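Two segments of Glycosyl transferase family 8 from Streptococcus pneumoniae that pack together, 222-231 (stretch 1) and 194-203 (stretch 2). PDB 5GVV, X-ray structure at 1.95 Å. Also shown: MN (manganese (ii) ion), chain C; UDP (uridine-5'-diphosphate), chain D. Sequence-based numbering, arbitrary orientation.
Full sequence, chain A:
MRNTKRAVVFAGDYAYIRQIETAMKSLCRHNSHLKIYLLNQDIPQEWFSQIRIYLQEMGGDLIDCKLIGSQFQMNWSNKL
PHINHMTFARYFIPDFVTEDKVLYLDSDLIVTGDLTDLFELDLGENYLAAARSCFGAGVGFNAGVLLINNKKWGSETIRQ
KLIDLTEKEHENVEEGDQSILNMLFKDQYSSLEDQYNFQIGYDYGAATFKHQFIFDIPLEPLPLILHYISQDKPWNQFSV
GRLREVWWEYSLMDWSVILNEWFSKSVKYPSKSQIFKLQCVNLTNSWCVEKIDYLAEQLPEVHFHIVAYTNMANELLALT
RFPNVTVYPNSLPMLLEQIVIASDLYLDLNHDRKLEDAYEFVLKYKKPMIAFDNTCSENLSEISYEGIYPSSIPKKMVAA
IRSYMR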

# COMPACT_ATOMS: atom_id res chain seq x y z
N LEU A 222 17.72 15.37 -12.92
CA LEU A 222 16.31 15.01 -13.00
C LEU A 222 15.42 16.23 -13.17
O LEU A 222 15.66 17.27 -12.55
CB LEU A 222 15.89 14.27 -11.73
CG LEU A 222 15.68 12.75 -11.74
CD1 LEU A 222 16.30 12.11 -12.95
CD2 LEU A 222 16.21 12.11 -10.44
N PRO A 223 14.39 16.11 -14.03
CA PRO A 223 13.39 17.18 -14.10
C PRO A 223 12.69 17.30 -12.74
O PRO A 223 12.58 16.29 -12.04
CB PRO A 223 12.41 16.66 -15.16
CG PRO A 223 13.25 15.76 -16.03
CD PRO A 223 14.19 15.08 -15.07
N LEU A 224 12.25 18.50 -12.38
CA LEU A 224 11.65 18.73 -11.07
C LEU A 224 10.40 17.88 -10.82
O LEU A 224 10.14 17.47 -9.69
CB LEU A 224 11.36 20.22 -10.84
CG LEU A 224 12.58 21.06 -10.46
CD1 LEU A 224 12.30 22.56 -10.50
CD2 LEU A 224 13.07 20.65 -9.09
N ILE A 225 9.63 17.63 -11.88
CA ILE A 225 8.45 16.78 -11.73
C ILE A 225 8.39 15.68 -12.80
O ILE A 225 8.32 15.97 -13.99
CB ILE A 225 7.14 17.60 -11.71
CG1 ILE A 225 7.14 18.54 -10.50
CG2 ILE A 225 5.94 16.66 -11.64
CD1 ILE A 225 5.83 19.31 -10.27
N LEU A 226 8.44 14.43 -12.34
CA LEU A 226 8.37 13.27 -13.24
C LEU A 226 6.97 12.68 -13.24
O LEU A 226 6.50 12.22 -12.20
CB LEU A 226 9.35 12.18 -12.78
CG LEU A 226 10.84 12.43 -12.92
CD1 LEU A 226 11.62 11.27 -12.33
CD2 LEU A 226 11.21 12.64 -14.38
N HIS A 227 6.32 12.67 -14.40
CA HIS A 227 4.94 12.20 -14.51
C HIS A 227 4.88 10.88 -15.28
O HIS A 227 5.13 10.84 -16.49
CB HIS A 227 4.08 13.26 -15.19
CG HIS A 227 2.61 13.02 -15.08
ND1 HIS A 227 1.66 13.86 -15.63
CD2 HIS A 227 1.91 12.03 -14.46
CE1 HIS A 227 0.45 13.40 -15.37
NE2 HIS A 227 0.57 12.29 -14.66
N TYR A 228 4.55 9.80 -14.57
CA TYR A 228 4.48 8.49 -15.20
C TYR A 228 3.11 8.22 -15.81
O TYR A 228 2.37 7.33 -15.36
CB TYR A 228 4.82 7.39 -14.18
CG TYR A 228 6.23 7.49 -13.64
CD1 TYR A 228 7.29 6.86 -14.28
CD2 TYR A 228 6.50 8.21 -12.49
CE1 TYR A 228 8.57 6.94 -13.79
CE2 TYR A 228 7.78 8.31 -11.99
CZ TYR A 228 8.81 7.67 -12.65
OH TYR A 228 10.09 7.76 -12.15
N ILE A 229 2.76 8.99 -16.84
CA ILE A 229 1.49 8.83 -17.54
C ILE A 229 1.41 7.47 -18.22
O ILE A 229 2.42 6.77 -18.32
CB ILE A 229 1.27 9.93 -18.60
CG1 ILE A 229 2.31 9.81 -19.72
CG2 ILE A 229 1.34 11.32 -17.96
CD1 ILE A 229 2.04 10.72 -20.91
N SER A 230 0.21 7.13 -18.69
CA SER A 230 -0.09 5.86 -19.39
C SER A 230 -0.24 4.69 -18.42
O SER A 230 -0.15 4.86 -17.21
CB SER A 230 0.94 5.53 -20.49
OG SER A 230 2.08 4.87 -19.95
N GLN A 231 -0.47 3.50 -18.96
CA GLN A 231 -0.66 2.33 -18.11
C GLN A 231 0.66 1.62 -17.83
O GLN A 231 0.68 0.59 -17.14
CB GLN A 231 -1.67 1.37 -18.74
CG GLN A 231 -3.01 2.02 -19.08
CD GLN A 231 -3.76 2.55 -17.86
OE1 GLN A 231 -3.48 3.65 -17.36
NE2 GLN A 231 -4.74 1.79 -17.39
MN MN C . -1.02 11.05 -14.03
N1 UDP D . -6.49 7.73 -9.74
C2 UDP D . -6.84 7.08 -8.57
N3 UDP D . -7.00 5.71 -8.55
C4 UDP D . -6.83 4.98 -9.71
C5 UDP D . -6.48 5.64 -10.89
C6 UDP D . -6.43 7.03 -10.92
O2 UDP D . -6.99 7.73 -7.54
O4 UDP D . -6.98 3.75 -9.70
C1' UDP D . -6.32 9.20 -9.72
C2' UDP D . -4.87 9.54 -9.42
O2' UDP D . -4.78 10.72 -8.67
C3' UDP D . -4.28 9.79 -10.79
C4' UDP D . -5.47 10.37 -11.55
O4' UDP D . -6.62 9.76 -10.99
O3' UDP D . -3.19 10.68 -10.72
C5' UDP D . -5.39 10.13 -13.05
O5' UDP D . -4.82 8.85 -13.27
PA UDP D . -3.48 8.75 -14.15
O1A UDP D . -2.46 9.56 -13.45
O2A UDP D . -3.06 7.34 -14.30
O3A UDP D . -3.86 9.39 -15.59
PB UDP D . -2.75 9.96 -16.62
O1B UDP D . -3.41 10.77 -17.67
O2B UDP D . -2.08 8.81 -17.26
O3B UDP D . -1.76 10.79 -15.89
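Stretch 2 194-203: DQYNFQIGYD

Stretch 2 runs alongside stretch 1 in the same direction, Gln195 lying by Pro223 and Gly201 by Tyr228. The strongest contacts are between backbones. Ile225 N donates to Gln195 O at 2.9 Å. Phe198 N donates to Ile225 O at 2.8 Å. His227 N donates to Phe198 O at 2.8 Å, and the N-H points almost straight at the oxygen. The last two bonds flank Leu226 and form a single beta bridge between Leu226 and Phe198, whose CA atoms are 4.9 Å apart. Gly201 N then donates to His227 O at 3.2 Å.

Side chains add two polar links. His227 ND1 donates to Asn197 OD1 at 3.0 Å, with the oxygen at the ring edge, near its plane. The other ring nitrogen, His227 NE2, binds the manganese ion MN at 2.1 Å. The two ring nitrogens thus have different partners: ND1 has Asn197 OD1 and NE2 has the metal. The ion also binds UDP O1A and UDP O3B, at 2.1 and 2.0 Å. Leu224 N makes a weak hydrogen bond to Gln195 OE1 at 3.3 Å. A water joins the same end, donating to Gln195 OE1 at 3.1 Å and to Leu222 O at 2.8 Å.

The backbone of stretch 2 is not a regular strand. It opens with a short 3-10 segment beginning at Asp194 and passes through extended Phe198. Residues 200-202 have helical phi/psi without the regular bonds. Stretch 1 is a strand at 225-227 with loop on both sides. Within stretch 2, Gln199 NE2 donates to Asn197 O at 3.1 Å.

Apolar contacts lie beside these bonds. Phe198 points toward stretch 1, and Pro223 CG lies over one face of its ring, 3.5 Å from Phe198 CG. Leu226 CD2 reaches Phe198 CD1 at 4.2 Å. Leu224 CD1 meets Tyr196 CE1 at 3.5 Å. Farther along, Ile200 CG2 sits over one face of the Tyr228 ring, 3.6 Å from Tyr228 CD1. Ile229 CD1 lies 3.9 Å from Gln199 CB and 4.0 Å from Tyr202 CB.

Gly201 lies close against the stretch 1 backbone, its CA 4.0 Å from Tyr228 CA. Gly201 CA also makes a CA-H...O contact with Ile229 O at 3.3 Å. A CB here would clash with Ile229 O and Tyr228 C. Just beyond, Ser230 N donates to UDP O2B at 3.2 Å. Together the stretches bury 772 Å², both sides summed.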

# COMPACT_ATOMS: atom_id res chain seq x y z
N ASP A 194 8.52 22.12 -19.51
CA ASP A 194 8.31 20.67 -19.50
C ASP A 194 8.80 20.03 -18.20
O ASP A 194 8.25 19.03 -17.75
CB ASP A 194 9.02 20.01 -20.70
CG ASP A 194 8.36 20.33 -22.03
OD1 ASP A 194 7.14 20.60 -22.05
OD2 ASP A 194 9.07 20.30 -23.06
N GLN A 195 9.83 20.62 -17.59
CA GLN A 195 10.42 20.02 -16.39
C GLN A 195 9.50 20.07 -15.17
O GLN A 195 9.77 19.41 -14.16
CB GLN A 195 11.77 20.67 -16.06
CG GLN A 195 11.68 21.93 -15.20
CD GLN A 195 12.93 22.14 -14.36
OE1 GLN A 195 13.53 21.18 -13.87
NE2 GLN A 195 13.33 23.40 -14.17
N TYR A 196 8.41 20.83 -15.26
CA TYR A 196 7.45 20.91 -14.15
C TYR A 196 6.30 19.92 -14.34
O TYR A 196 5.38 19.85 -13.52
CB TYR A 196 6.94 22.34 -14.00
CG TYR A 196 7.94 23.26 -13.36
CD1 TYR A 196 8.31 23.09 -12.03
CD2 TYR A 196 8.52 24.31 -14.07
CE1 TYR A 196 9.22 23.92 -11.43
CE2 TYR A 196 9.43 25.15 -13.48
CZ TYR A 196 9.78 24.95 -12.16
OH TYR A 196 10.69 25.79 -11.55
N ASN A 197 6.37 19.18 -15.44
CA ASN A 197 5.47 18.06 -15.71
C ASN A 197 6.11 17.23 -16.81
O ASN A 197 5.65 17.23 -17.96
CB ASN A 197 4.10 18.57 -16.16
CG ASN A 197 3.05 17.46 -16.21
OD1 ASN A 197 3.37 16.27 -16.16
ND2 ASN A 197 1.79 17.86 -16.33
N PHE A 198 7.20 16.55 -16.47
CA PHE A 198 8.00 15.83 -17.45
C PHE A 198 7.43 14.43 -17.63
O PHE A 198 7.61 13.55 -16.77
CB PHE A 198 9.46 15.78 -16.98
CG PHE A 198 10.44 15.38 -18.06
CD1 PHE A 198 10.68 14.04 -18.34
CD2 PHE A 198 11.11 16.35 -18.80
CE1 PHE A 198 11.58 13.67 -19.34
CE2 PHE A 198 12.02 15.99 -19.79
CZ PHE A 198 12.25 14.64 -20.06
N GLN A 199 6.75 14.23 -18.75
CA GLN A 199 5.95 13.03 -18.95
C GLN A 199 6.77 11.84 -19.46
O GLN A 199 6.64 11.41 -20.61
CB GLN A 199 4.74 13.35 -19.83
CG GLN A 199 3.80 14.37 -19.15
CD GLN A 199 3.16 15.34 -20.12
OE1 GLN A 199 2.49 14.93 -21.07
NE2 GLN A 199 3.36 16.64 -19.89
N ILE A 200 7.59 11.32 -18.56
CA ILE A 200 8.45 10.18 -18.85
C ILE A 200 7.63 8.92 -19.15
O ILE A 200 8.13 7.96 -19.74
CB ILE A 200 9.41 9.93 -17.66
CG1 ILE A 200 10.60 9.07 -18.09
CG2 ILE A 200 8.67 9.31 -16.48
CD1 ILE A 200 11.68 9.86 -18.82
N GLY A 201 6.35 8.95 -18.78
CA GLY A 201 5.47 7.83 -19.06
C GLY A 201 5.15 7.71 -20.54
O GLY A 201 4.65 6.67 -20.99
N TYR A 202 5.44 8.76 -21.30
CA TYR A 202 5.16 8.77 -22.74
C TYR A 202 6.14 7.90 -23.53
O TYR A 202 5.95 7.69 -24.73
CB TYR A 202 5.17 10.21 -23.28
CG TYR A 202 4.80 10.33 -24.75
CD1 TYR A 202 3.54 9.95 -25.20
CD2 TYR A 202 5.70 10.83 -25.68
CE1 TYR A 202 3.18 10.07 -26.53
CE2 TYR A 202 5.36 10.94 -27.02
CZ TYR A 202 4.10 10.56 -27.44
OH TYR A 202 3.75 10.67 -28.77
N ASP A 203 7.18 7.40 -22.86
CA ASP A 203 8.23 6.61 -23.52
C ASP A 203 7.69 5.53 -24.46
O ASP A 203 8.13 5.42 -25.60
CB ASP A 203 9.15 5.97 -22.48
CG ASP A 203 10.19 6.94 -21.93
OD1 ASP A 203 10.14 8.14 -22.30
OD2 ASP A 203 11.04 6.51 -21.13
O HOH W 1 16.15 19.99 -12.81